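Putative cell filamentation protein (Bartonella quintana, PDB 4N67) probably transfers AMP from ATP to target proteins through its Fic domain, as an effector that Bartonella delivers into host cells, and binds ADP. Local coordinates at residues T189-E194 and E202-L207; L133-F138 and T212-S217. The protein carries 2 engineered substitutions. All coordinates share one frame; numbering follows the deposited sequence.

Interaction 1 (T189-E194 and E202-L207); sequences TYASIE and EPMKDL. With ADP (adenosine-5'-diphosphate), chain B.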
ATOM      1  N   THR A 189     -11.170  -2.569  -5.423  1.00 22.59           N
ATOM      2  CA  THR A 189     -11.953  -1.621  -4.636  1.00 22.45           C
ATOM      3  C   THR A 189     -13.131  -2.264  -3.924  1.00 22.60           C
ATOM      4  O   THR A 189     -13.329  -2.056  -2.723  1.00 22.85           O
ATOM      5  CB  THR A 189     -12.419  -0.462  -5.544  1.00 23.47           C
ATOM      6  OG1 THR A 189     -11.272   0.097  -6.177  1.00 23.55           O
ATOM      7  CG2 THR A 189     -13.119   0.615  -4.759  1.00 23.89           C
ATOM      8  N   TYR A 190     -13.919  -3.063  -4.655  1.00 22.55           N
ATOM      9  CA  TYR A 190     -15.032  -3.775  -4.080  1.00 24.15           C
ATOM     10  C   TYR A 190     -14.582  -4.620  -2.908  1.00 22.94           C
ATOM     11  O   TYR A 190     -15.188  -4.595  -1.843  1.00 23.20           O
ATOM     12  CB  TYR A 190     -15.773  -4.632  -5.138  1.00 26.81           C
ATOM     13  CG  TYR A 190     -16.839  -5.538  -4.540  1.00 29.49           C
ATOM     14  CD1 TYR A 190     -18.063  -5.014  -4.094  1.00 32.24           C
ATOM     15  CD2 TYR A 190     -16.634  -6.906  -4.405  1.00 31.01           C
ATOM     16  CE1 TYR A 190     -19.024  -5.832  -3.526  1.00 34.48           C
ATOM     17  CE2 TYR A 190     -17.596  -7.727  -3.838  1.00 33.39           C
ATOM     18  CZ  TYR A 190     -18.791  -7.183  -3.406  1.00 35.19           C
ATOM     19  OH  TYR A 190     -19.752  -8.003  -2.854  1.00 41.13           O
ATOM     20  N   ALA A 191     -13.516  -5.401  -3.095  1.00 21.54           N
ATOM     21  CA  ALA A 191     -13.086  -6.276  -2.029  1.00 20.80           C
ATOM     22  C   ALA A 191     -12.640  -5.478  -0.793  1.00 19.36           C
ATOM     23  O   ALA A 191     -12.898  -5.899   0.335  1.00 19.79           O
ATOM     24  CB  ALA A 191     -11.939  -7.179  -2.503  1.00 20.52           C
ATOM     25  N   SER A 192     -11.958  -4.368  -1.029  1.00 19.05           N
ATOM     26  CA  SER A 192     -11.489  -3.466   0.045  1.00 18.62           C
ATOM     27  C   SER A 192     -12.653  -2.840   0.834  1.00 19.31           C
ATOM     28  O   SER A 192     -12.674  -2.851   2.060  1.00 18.65           O
ATOM     29  CB  SER A 192     -10.623  -2.367  -0.545  1.00 17.84           C
ATOM     30  OG  SER A 192      -9.335  -2.854  -0.959  1.00 18.56           O
ATOM     31  N   ILE A 193     -13.651  -2.374   0.101  1.00 20.45           N
ATOM     32  CA  ILE A 193     -14.862  -1.831   0.703  1.00 22.04           C
ATOM     33  C   ILE A 193     -15.601  -2.874   1.528  1.00 22.60           C
ATOM     34  O   ILE A 193     -15.986  -2.625   2.675  1.00 23.34           O
ATOM     35  CB  ILE A 193     -15.784  -1.280  -0.394  1.00 23.36           C
ATOM     36  CG1 ILE A 193     -15.164  -0.046  -1.040  1.00 23.42           C
ATOM     37  CG2 ILE A 193     -17.164  -0.954   0.183  1.00 24.57           C
ATOM     38  CD1 ILE A 193     -15.788   0.336  -2.364  1.00 24.22           C
ATOM     39  N   GLU A 194     -15.834  -4.059   0.953  1.00 22.63           N
ATOM     40  CA  GLU A 194     -16.509  -5.106   1.693  1.00 24.39           C
ATOM     41  C   GLU A 194     -15.824  -5.404   3.013  1.00 23.69           C
ATOM     42  O   GLU A 194     -16.485  -5.542   4.048  1.00 24.06           O
ATOM     43  CB  GLU A 194     -16.610  -6.384   0.850  1.00 26.03           C
ATOM     44  CG  GLU A 194     -17.743  -6.371  -0.176  1.00 28.11           C
ATOM     45  CD  GLU A 194     -19.093  -6.173   0.480  1.00 30.08           C
ATOM     46  OE1 GLU A 194     -19.423  -6.917   1.429  1.00 31.51           O
ATOM     47  OE2 GLU A 194     -19.788  -5.228   0.075  1.00 32.93           O
ATOM     48  N   GLU A 202     -14.782 -12.094   2.874  1.00 28.64           N
ATOM     49  CA  GLU A 202     -14.793 -13.111   1.827  1.00 28.84           C
ATOM     50  C   GLU A 202     -14.328 -12.637   0.444  1.00 26.42           C
ATOM     51  O   GLU A 202     -13.554 -13.335  -0.200  1.00 25.38           O
ATOM     52  CB  GLU A 202     -16.178 -13.768   1.743  1.00 32.17           C
ATOM     53  CG  GLU A 202     -16.507 -14.544   2.999  1.00 35.21           C
ATOM     54  CD  GLU A 202     -15.555 -15.689   3.241  1.00 37.83           C
ATOM     55  OE1 GLU A 202     -14.894 -15.705   4.303  1.00 39.71           O
ATOM     56  OE2 GLU A 202     -15.456 -16.568   2.356  1.00 42.51           O
ATOM     57  N   PRO A 203     -14.769 -11.458  -0.013  1.00 24.97           N
ATOM     58  CA  PRO A 203     -14.316 -11.011  -1.326  1.00 23.84           C
ATOM     59  C   PRO A 203     -12.801 -10.882  -1.438  1.00 22.67           C
ATOM     60  O   PRO A 203     -12.237 -11.197  -2.481  1.00 22.18           O
ATOM     61  CB  PRO A 203     -15.047  -9.683  -1.512  1.00 24.57           C
ATOM     62  CG  PRO A 203     -16.328  -9.919  -0.796  1.00 25.51           C
ATOM     63  CD  PRO A 203     -15.941 -10.682   0.440  1.00 25.71           C
ATOM     64  N   MET A 204     -12.154 -10.434  -0.373  1.00 21.61           N
ATOM     65  CA  MET A 204     -10.691 -10.304  -0.417  1.00 20.24           C
ATOM     66  C   MET A 204     -10.016 -11.667  -0.484  1.00 20.69           C
ATOM     67  O   MET A 204      -9.016 -11.806  -1.200  1.00 19.60           O
ATOM     68  CB  MET A 204     -10.154  -9.519   0.787  1.00 19.75           C
ATOM     69  CG  MET A 204      -8.714  -9.037   0.620  1.00 18.93           C
ATOM     70  SD  MET A 204      -8.484  -7.792  -0.651  1.00 18.26           S
ATOM     71  CE  MET A 204      -9.164  -6.374   0.206  1.00 18.38           C
ATOM     72  N   LYS A 205     -10.535 -12.634   0.273  1.00 21.60           N
ATOM     73  CA  LYS A 205     -10.010 -13.999   0.215  1.00 22.59           C
ATOM     74  C   LYS A 205     -10.126 -14.557  -1.204  1.00 22.64           C
ATOM     75  O   LYS A 205      -9.172 -15.104  -1.742  1.00 21.58           O
ATOM     76  CB  LYS A 205     -10.741 -14.880   1.221  1.00 25.51           C
ATOM     77  CG  LYS A 205     -10.362 -16.352   1.151  1.00 28.18           C
ATOM     78  CD  LYS A 205     -11.261 -17.201   2.030  1.00 31.37           C
ATOM     79  CE  LYS A 205     -12.683 -17.290   1.511  1.00 33.03           C
ATOM     80  NZ  LYS A 205     -13.020 -18.503   0.708  1.00 35.26           N
ATOM     81  N   ASP A 206     -11.277 -14.362  -1.835  1.00 23.57           N
ATOM     82  CA  ASP A 206     -11.507 -14.876  -3.180  1.00 24.51           C
ATOM     83  C   ASP A 206     -10.564 -14.219  -4.185  1.00 22.78           C
ATOM     84  O   ASP A 206     -10.085 -14.853  -5.126  1.00 22.36           O
ATOM     85  CB  ASP A 206     -12.964 -14.634  -3.603  1.00 26.79           C
ATOM     86  CG  ASP A 206     -13.971 -15.490  -2.833  1.00 29.76           C
ATOM     87  OD1 ASP A 206     -13.583 -16.414  -2.085  1.00 32.35           O
ATOM     88  OD2 ASP A 206     -15.187 -15.224  -2.983  1.00 33.35           O
ATOM     89  N   LEU A 207     -10.372 -12.912  -4.016  1.00 21.22           N
ATOM     90  CA  LEU A 207      -9.478 -12.135  -4.846  1.00 19.99           C
ATOM     91  C   LEU A 207      -8.059 -12.733  -4.789  1.00 19.12           C
ATOM     92  O   LEU A 207      -7.456 -13.008  -5.819  1.00 18.80           O
ATOM     93  CB  LEU A 207      -9.488 -10.663  -4.383  1.00 19.81           C
ATOM     94  CG  LEU A 207      -8.663  -9.698  -5.237  1.00 19.41           C
ATOM     95  CD1 LEU A 207      -9.228  -8.268  -5.112  1.00 19.46           C
ATOM     96  CD2 LEU A 207      -7.187  -9.736  -4.899  1.00 19.09           C
TER
HETATM   97  PB  ADP B 301      -4.591   6.333  -2.328  1.00 25.53           P
HETATM   98  O1B ADP B 301      -5.506   7.476  -1.858  1.00 28.42           O
HETATM   99  O2B ADP B 301      -3.802   5.802  -1.182  1.00 22.47           O
HETATM  100  O3B ADP B 301      -3.705   6.692  -3.524  1.00 25.37           O
HETATM  101  PA  ADP B 301      -5.806   3.878  -3.397  1.00 28.49           P
HETATM  102  O1A ADP B 301      -6.685   3.820  -4.655  1.00 32.23           O
HETATM  103  O2A ADP B 301      -4.356   3.489  -3.572  1.00 27.74           O
HETATM  104  O3A ADP B 301      -5.818   5.404  -2.794  1.00 29.46           O
HETATM  105  O5' ADP B 301      -6.540   3.029  -2.274  1.00 27.55           O
HETATM  106  C5' ADP B 301      -5.844   2.542  -1.120  1.00 25.96           C
HETATM  107  C4' ADP B 301      -6.505   1.236  -0.690  1.00 26.56           C
HETATM  108  O4' ADP B 301      -7.793   1.521  -0.107  1.00 27.49           O
HETATM  109  C3' ADP B 301      -6.721   0.264  -1.846  1.00 25.72           C
HETATM  110  O3' ADP B 301      -6.339  -1.072  -1.461  1.00 24.64           O
HETATM  111  C2' ADP B 301      -8.214   0.353  -2.102  1.00 26.11           C
HETATM  112  O2' ADP B 301      -8.794  -0.830  -2.668  1.00 27.07           O
HETATM  113  C1' ADP B 301      -8.744   0.630  -0.725  1.00 27.55           C
HETATM  114  N9  ADP B 301     -10.077   1.266  -0.683  1.00 27.94           N
HETATM  115  C8  ADP B 301     -10.711   1.979  -1.635  1.00 29.57           C
HETATM  116  N7  ADP B 301     -11.901   2.388  -1.134  1.00 30.36           N
HETATM  117  C5  ADP B 301     -12.031   1.948   0.124  1.00 30.15           C
HETATM  118  C6  ADP B 301     -13.030   2.018   1.198  1.00 31.72           C
HETATM  119  N6  ADP B 301     -14.180   2.718   0.956  1.00 33.77           N
HETATM  120  N1  ADP B 301     -12.787   1.430   2.381  1.00 30.62           N
HETATM  121  C2  ADP B 301     -11.620   0.757   2.579  1.00 30.37           C
HETATM  122  N3  ADP B 301     -10.670   0.650   1.623  1.00 27.32           N
HETATM  123  C4  ADP B 301     -10.806   1.208   0.421  1.00 27.43           C
HETATM  124  O   HOH W   1     -13.398  -8.515   1.404  1.00 33.87           O
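Ala191 and Pro203 bring two successive helices of this Fic-domain protein together in a near-antiparallel helical hairpin; the axes of 189-194 and 202-207 approach to 8.0 Å, their directions 143° apart. The methyl group of Ala191 points into the second helix, its CB 4.1 Å from CB of Pro203 and 3.9 Å from CD1 of Leu207, and a side chain this small permits the close approach. Met204, beside Pro203, reaches back over Ala191 to Ser192. Its CB leaves the helix alongside the interface; CG lies anti to the backbone N (chi1 -165°), and bends at chi2 and chi3 turn the rest toward the first helix. SD sits 4.0 Å from CB of Ala191, and CE ends 3.7 Å from both N and OG of Ser192. The Met204 side chain also touches Ala143 and Phe146 of helix 135-152. On the more exposed side, CG of Pro203 rests against both CE2 of Tyr190 (4.0 Å) and CG of Glu194 (3.9 Å), which lie side by side, Glu194 CG over one face of the Tyr190 ring. A single water joins the backbones, donating to O of Ala191 and accepting from N of Met204. The first helix turns its other side to the nucleotide: Ile193 CG1 lies near the adenine amino group, and the ribose O2' of ADP donates to OG of Ser192 at 2.7 Å, the hydroxyl that Asp150 OD2 also engages.

Interaction 2 (L133-F138 and T212-S217); sequences LSRQEF and THPQKS
Arg135, on the first turn of a helix, reaches out and binds the main chain of a strand distant in sequence: its NH2 donates to O of Thr212 at 2.8 Å with an N-H...O angle of 151°. The helix is 135-152 of the Fic domain, opened by a capping box in which Ser134 OG accepts from N of Glu137 and Glu137 OE1 accepts from N of Ser134; the strand, 212-214, pairs antiparallel with 176-178 as a small two-stranded sheet. Arg135 CG stands anti to the backbone N (chi1 -166°), and the chain stays extended from there to NE, which carries the guanidinium across to the strand. The carbonyl of Thr212 is met in its own plane, on a lone pair, though its oxygen is tilted 18° from the guanidinium plane. A water bridges the same pair, accepting from NE of Arg135 and donating to O of Thr212. Over one guanidinium face lies Pro214 CD, 3.7 Å from CZ and displaced toward the rim, with CA of His213 over the same face. Deeper in, the buried Phe138 ring stacks with Tyr176 of the partner strand, so one turn of helix offers a polar arm at the surface and an aromatic ring to the interior. Thr212 turns its hydroxyl to O of Phe208 on the preceding helix, while its CG2 rests 4.0 Å from both CD2 and CE2 of Phe138.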
ATOM      1  N   LEU A 133       2.685 -22.583   4.102  1.00 22.09           N
ATOM      2  CA  LEU A 133       1.242 -22.703   4.023  1.00 22.60           C
ATOM      3  C   LEU A 133       0.783 -23.404   2.761  1.00 23.51           C
ATOM      4  O   LEU A 133       1.446 -23.357   1.706  1.00 24.12           O
ATOM      5  CB  LEU A 133       0.577 -21.321   4.090  1.00 22.14           C
ATOM      6  CG  LEU A 133       0.888 -20.488   5.334  1.00 22.12           C
ATOM      7  CD1 LEU A 133       0.223 -19.135   5.271  1.00 21.68           C
ATOM      8  CD2 LEU A 133       0.411 -21.234   6.574  1.00 23.37           C
ATOM      9  N   SER A 134      -0.394 -23.998   2.864  1.00 23.16           N
ATOM     10  CA  SER A 134      -1.108 -24.489   1.717  1.00 24.25           C
ATOM     11  C   SER A 134      -1.537 -23.288   0.888  1.00 23.18           C
ATOM     12  O   SER A 134      -1.590 -22.139   1.377  1.00 21.78           O
ATOM     13  CB  SER A 134      -2.339 -25.303   2.125  1.00 25.58           C
ATOM     14  OG  SER A 134      -3.398 -24.468   2.583  1.00 26.72           O
ATOM     15  N   ARG A 135      -1.893 -23.557  -0.350  1.00 24.03           N
ATOM     16  CA  ARG A 135      -2.354 -22.489  -1.232  1.00 23.88           C
ATOM     17  C   ARG A 135      -3.582 -21.760  -0.691  1.00 23.73           C
ATOM     18  O   ARG A 135      -3.628 -20.520  -0.704  1.00 22.27           O
ATOM     19  CB  ARG A 135      -2.700 -23.076  -2.573  1.00 25.53           C
ATOM     20  CG  ARG A 135      -2.872 -22.036  -3.633  1.00 25.56           C
ATOM     21  CD  ARG A 135      -2.969 -22.730  -4.953  1.00 27.46           C
ATOM     22  NE  ARG A 135      -3.197 -21.796  -6.026  1.00 27.94           N
ATOM     23  CZ  ARG A 135      -3.249 -22.137  -7.305  1.00 28.76           C
ATOM     24  NH1 ARG A 135      -3.123 -23.408  -7.687  1.00 30.08           N
ATOM     25  NH2 ARG A 135      -3.449 -21.206  -8.213  1.00 28.26           N
ATOM     26  N   GLN A 136      -4.554 -22.522  -0.206  1.00 25.13           N
ATOM     27  CA  GLN A 136      -5.780 -21.940   0.361  1.00 25.17           C
ATOM     28  C   GLN A 136      -5.442 -21.088   1.592  1.00 24.29           C
ATOM     29  O   GLN A 136      -5.923 -19.969   1.734  1.00 23.21           O
ATOM     30  CB  GLN A 136      -6.758 -23.049   0.758  1.00 27.13           C
ATOM     31  N   GLU A 137      -4.648 -21.639   2.497  1.00 23.48           N
ATOM     32  CA  GLU A 137      -4.211 -20.911   3.696  1.00 23.47           C
ATOM     33  C   GLU A 137      -3.433 -19.645   3.357  1.00 21.55           C
ATOM     34  O   GLU A 137      -3.589 -18.600   4.012  1.00 20.72           O
ATOM     35  CB  GLU A 137      -3.332 -21.772   4.569  1.00 24.82           C
ATOM     36  CG  GLU A 137      -4.140 -22.864   5.215  1.00 27.06           C
ATOM     37  CD  GLU A 137      -3.295 -23.951   5.796  1.00 27.83           C
ATOM     38  OE1 GLU A 137      -2.038 -23.926   5.682  1.00 28.20           O
ATOM     39  OE2 GLU A 137      -3.916 -24.866   6.372  1.00 31.40           O
ATOM     40  N   PHE A 138      -2.547 -19.760   2.376  1.00 19.96           N
ATOM     41  CA  PHE A 138      -1.748 -18.622   2.022  1.00 18.42           C
ATOM     42  C   PHE A 138      -2.675 -17.501   1.548  1.00 17.98           C
ATOM     43  O   PHE A 138      -2.533 -16.336   1.956  1.00 17.11           O
ATOM     44  CB  PHE A 138      -0.713 -18.945   0.949  1.00 18.01           C
ATOM     45  CG  PHE A 138       0.042 -17.729   0.523  1.00 17.14           C
ATOM     46  CD1 PHE A 138       1.112 -17.261   1.271  1.00 16.86           C
ATOM     47  CD2 PHE A 138      -0.377 -16.993  -0.564  1.00 17.20           C
ATOM     48  CE1 PHE A 138       1.773 -16.094   0.925  1.00 16.27           C
ATOM     49  CE2 PHE A 138       0.266 -15.824  -0.920  1.00 16.55           C
ATOM     50  CZ  PHE A 138       1.348 -15.383  -0.175  1.00 16.09           C
ATOM     51  N   THR A 212      -3.315 -15.761  -7.317  1.00 18.43           N
ATOM     52  CA  THR A 212      -2.108 -16.368  -6.739  1.00 18.07           C
ATOM     53  C   THR A 212      -1.884 -17.765  -7.293  1.00 18.43           C
ATOM     54  O   THR A 212      -2.833 -18.540  -7.475  1.00 18.55           O
ATOM     55  CB  THR A 212      -2.223 -16.444  -5.198  1.00 17.80           C
ATOM     56  OG1 THR A 212      -2.455 -15.136  -4.674  1.00 17.55           O
ATOM     57  CG2 THR A 212      -0.947 -16.991  -4.572  1.00 18.08           C
ATOM     58  N   HIS A 213      -0.629 -18.096  -7.582  1.00 18.26           N
ATOM     59  CA  HIS A 213      -0.257 -19.484  -7.836  1.00 19.17           C
ATOM     60  C   HIS A 213       1.084 -19.793  -7.206  1.00 19.05           C
ATOM     61  O   HIS A 213       1.886 -18.888  -7.009  1.00 17.34           O
ATOM     62  CB  HIS A 213      -0.263 -19.816  -9.350  1.00 20.30           C
ATOM     63  CG  HIS A 213       0.775 -19.093 -10.165  1.00 19.85           C
ATOM     64  ND1 HIS A 213       2.118 -19.408 -10.149  1.00 20.65           N
ATOM     65  CD2 HIS A 213       0.637 -18.093 -11.062  1.00 20.10           C
ATOM     66  CE1 HIS A 213       2.756 -18.636 -11.009  1.00 20.05           C
ATOM     67  NE2 HIS A 213       1.884 -17.825 -11.562  1.00 20.38           N
ATOM     68  N   PRO A 214       1.321 -21.068  -6.860  1.00 19.97           N
ATOM     69  CA  PRO A 214       2.642 -21.404  -6.352  1.00 21.03           C
ATOM     70  C   PRO A 214       3.715 -21.272  -7.430  1.00 22.50           C
ATOM     71  O   PRO A 214       3.485 -21.620  -8.581  1.00 23.28           O
ATOM     72  CB  PRO A 214       2.483 -22.845  -5.884  1.00 21.73           C
ATOM     73  CG  PRO A 214       1.392 -23.388  -6.724  1.00 22.19           C
ATOM     74  CD  PRO A 214       0.438 -22.249  -6.904  1.00 21.52           C
ATOM     75  N   GLN A 215       4.892 -20.774  -7.067  1.00 24.53           N
ATOM     76  CA  GLN A 215       5.976 -20.634  -8.054  1.00 27.90           C
ATOM     77  C   GLN A 215       6.572 -22.003  -8.402  1.00 29.67           C
ATOM     78  O   GLN A 215       6.417 -22.949  -7.642  1.00 27.71           O
ATOM     79  CB  GLN A 215       7.072 -19.684  -7.550  1.00 30.43           C
ATOM     80  CG  GLN A 215       6.551 -18.279  -7.226  1.00 32.87           C
ATOM     81  CD  GLN A 215       7.579 -17.340  -6.594  1.00 36.36           C
ATOM     82  OE1 GLN A 215       8.243 -17.667  -5.598  1.00 37.72           O
ATOM     83  NE2 GLN A 215       7.692 -16.151  -7.161  1.00 39.03           N
ATOM     84  N   LYS A 216       7.269 -22.074  -9.538  1.00 34.12           N
ATOM     85  CA  LYS A 216       7.959 -23.309  -9.980  1.00 37.51           C
ATOM     86  C   LYS A 216       8.776 -23.984  -8.887  1.00 40.24           C
ATOM     87  O   LYS A 216       8.661 -25.189  -8.677  1.00 42.82           O
ATOM     88  CB  LYS A 216       8.886 -23.025 -11.172  1.00 39.25           C
ATOM     89  N   SER A 217       9.601 -23.198  -8.196  1.00 41.61           N
ATOM     90  CA  SER A 217      10.424 -23.696  -7.096  1.00 42.49           C
ATOM     91  C   SER A 217       9.605 -24.363  -5.985  1.00 41.68           C
ATOM     92  O   SER A 217       9.971 -25.422  -5.488  1.00 43.54           O
ATOM     93  CB  SER A 217      11.287 -22.552  -6.523  1.00 43.10           C
ATOM     94  OG  SER A 217      10.645 -21.290  -6.670  1.00 44.25           O
TER
HETATM   95  O   HOH W   2      -4.854 -19.607  -5.240  1.00 33.08           O

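Both contacts use the C-terminal part of the chain: helix 202-211, which supplies one half of interaction 1, runs directly into strand 212-214 of interaction 2. Their centres lie 19 Å apart, and along the sequence interaction 1 is nested within the loop that interaction 2 closes. Helix 135-152 is shared ground, packing against Met204 from its middle onward and bearing Arg135 and Phe138 at its start. Both contacts are partly buried, interaction 1 with more of its touching residues enclosed. Adjoining the ADP pocket, it is mainly apolar helix packing with one bridging water; interaction 2, farther out, adds a direct arginine-to-carbonyl bond to a small methyl-to-ring contact between buried Phe138 and Thr212.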